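Local coordinates for protein heat shock protease HtrA (Thermotoga maritima, PDB 1L1J) that probably acts as a serine endopeptidase of the HtrA family in the heat-shock response, this chain being its protease domain, at residues N8-E11 with A12-A16. Residues are numbered along the deposited sequence; the frame is centred on the assembly and turned at random.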
ATOM      1  N   ASN A   8      -8.914 -15.678  -8.051  1.00 45.48           N
ATOM      2  CA  ASN A   8     -10.210 -15.030  -7.962  1.00 44.22           C
ATOM      3  C   ASN A   8     -10.126 -13.720  -7.199  1.00 43.13           C
ATOM      4  O   ASN A   8     -10.536 -12.691  -7.718  1.00 43.78           O
ATOM      5  CB  ASN A   8     -11.207 -15.980  -7.314  1.00 44.06           C
ATOM      6  CG  ASN A   8     -11.569 -17.137  -8.227  1.00 45.70           C
ATOM      7  OD1 ASN A   8     -11.724 -18.282  -7.776  1.00 45.38           O
ATOM      8  ND2 ASN A   8     -11.715 -16.841  -9.522  1.00 42.03           N
ATOM      9  N   VAL A   9      -9.581 -13.745  -5.985  1.00 41.96           N
ATOM     10  CA  VAL A   9      -9.474 -12.518  -5.200  1.00 41.12           C
ATOM     11  C   VAL A   9      -8.857 -11.369  -5.995  1.00 41.97           C
ATOM     12  O   VAL A   9      -9.436 -10.281  -6.087  1.00 40.80           O
ATOM     13  CB  VAL A   9      -8.646 -12.732  -3.917  1.00 39.16           C
ATOM     14  CG1 VAL A   9      -8.170 -11.391  -3.363  1.00 34.56           C
ATOM     15  CG2 VAL A   9      -9.501 -13.434  -2.875  1.00 38.50           C
ATOM     16  N   VAL A  10      -7.685 -11.618  -6.567  1.00 43.42           N
ATOM     17  CA  VAL A  10      -6.973 -10.617  -7.352  1.00 45.34           C
ATOM     18  C   VAL A  10      -7.881 -10.062  -8.448  1.00 47.67           C
ATOM     19  O   VAL A  10      -8.057  -8.843  -8.570  1.00 47.26           O
ATOM     20  CB  VAL A  10      -5.693 -11.235  -7.976  1.00 45.78           C
ATOM     21  CG1 VAL A  10      -5.116 -10.316  -9.047  1.00 47.70           C
ATOM     22  CG2 VAL A  10      -4.659 -11.463  -6.889  1.00 46.27           C
ATOM     23  N   GLU A  11      -8.452 -10.964  -9.241  1.00 50.14           N
ATOM     24  CA  GLU A  11      -9.352 -10.585 -10.322  1.00 52.23           C
ATOM     25  C   GLU A  11     -10.410  -9.640  -9.765  1.00 52.47           C
ATOM     26  O   GLU A  11     -10.872  -8.730 -10.453  1.00 54.28           O
ATOM     27  CB  GLU A  11     -10.046 -11.826 -10.888  1.00 55.24           C
ATOM     28  CG  GLU A  11     -10.156 -11.843 -12.391  1.00 59.26           C
ATOM     29  CD  GLU A  11      -8.825 -12.168 -13.043  1.00 64.19           C
ATOM     30  OE1 GLU A  11      -8.393 -13.344 -12.945  1.00 64.51           O
ATOM     31  OE2 GLU A  11      -8.208 -11.248 -13.641  1.00 66.07           O
ATOM     32  N   ALA A  12     -10.785  -9.866  -8.509  1.00 51.02           N
ATOM     33  CA  ALA A  12     -11.800  -9.057  -7.855  1.00 51.27           C
ATOM     34  C   ALA A  12     -11.301  -7.774  -7.218  1.00 51.91           C
ATOM     35  O   ALA A  12     -12.003  -6.772  -7.242  1.00 53.39           O
ATOM     36  CB  ALA A  12     -12.526  -9.882  -6.805  1.00 50.79           C
ATOM     37  N   CYS A  13     -10.100  -7.791  -6.652  1.00 51.60           N
ATOM     38  CA  CYS A  13      -9.592  -6.606  -5.976  1.00 50.65           C
ATOM     39  C   CYS A  13      -8.586  -5.760  -6.740  1.00 51.16           C
ATOM     40  O   CYS A  13      -8.316  -4.616  -6.363  1.00 51.93           O
ATOM     41  CB  CYS A  13      -9.005  -7.016  -4.634  1.00 49.94           C
ATOM     42  SG  CYS A  13     -10.100  -8.117  -3.708  1.00 49.80           S
ATOM     43  N   ALA A  14      -8.039  -6.300  -7.817  1.00 50.97           N
ATOM     44  CA  ALA A  14      -7.056  -5.564  -8.608  1.00 52.09           C
ATOM     45  C   ALA A  14      -7.521  -4.188  -9.121  1.00 52.35           C
ATOM     46  O   ALA A  14      -6.816  -3.187  -8.976  1.00 52.66           O
ATOM     47  CB  ALA A  14      -6.602  -6.424  -9.784  1.00 52.73           C
ATOM     48  N   PRO A  15      -8.721  -4.120  -9.718  1.00 51.79           N
ATOM     49  CA  PRO A  15      -9.214  -2.847 -10.238  1.00 51.20           C
ATOM     50  C   PRO A  15      -9.377  -1.731  -9.214  1.00 51.46           C
ATOM     51  O   PRO A  15      -9.692  -0.602  -9.578  1.00 52.92           O
ATOM     52  CB  PRO A  15     -10.524  -3.242 -10.900  1.00 50.03           C
ATOM     53  CG  PRO A  15     -11.017  -4.299 -10.009  1.00 52.11           C
ATOM     54  CD  PRO A  15      -9.781  -5.140  -9.775  1.00 52.55           C
ATOM     55  N   ALA A  16      -9.146  -2.029  -7.940  1.00 51.33           N
ATOM     56  CA  ALA A  16      -9.273  -1.011  -6.896  1.00 49.95           C
ATOM     57  C   ALA A  16      -7.908  -0.630  -6.312  1.00 50.67           C
ATOM     58  O   ALA A  16      -7.818   0.236  -5.423  1.00 49.81           O
ATOM     59  CB  ALA A  16     -10.199  -1.509  -5.784  1.00 48.91           C
TER
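Three successive i to i+4 backbone bonds join V9 to C13, V10 to A14 and N8 to A12, so the helix of 8-11 runs on without a break into 12-16. C13 N gives its hydrogen to V9 O with an N-H...O angle of 143°, and A14 N reaches V10 O at 2.7 Å and 156°. A12 N also makes a weak bond to V9 O, an i to i+3 contact. Residues 14-16 form a 3-10 segment, in which A16 N bonds to C13 O at 3.1 Å. P15, which has no amide hydrogen to offer E11 O, sets its CD 3.8 Å from that oxygen instead.

Among the side chains, the CG1 branch of V9 lies anti to the backbone N (chi1 162°) and meets C13 SG at 3.8 Å, one turn on. V10 CG1 approaches A14 CB more loosely, at 4.2 Å. These apolar pairs line the inner flank: V9 and V10 rest on I135 of strand 133-138, while V9 and C13 touch L188.

Thus the final turns of N-terminal helix 5-13 lie against one sheet of the trypsin-like fold, and the 3-10 turn passes the chain to strand 17-23 of the other, with A16 already backbone-bonded to I62.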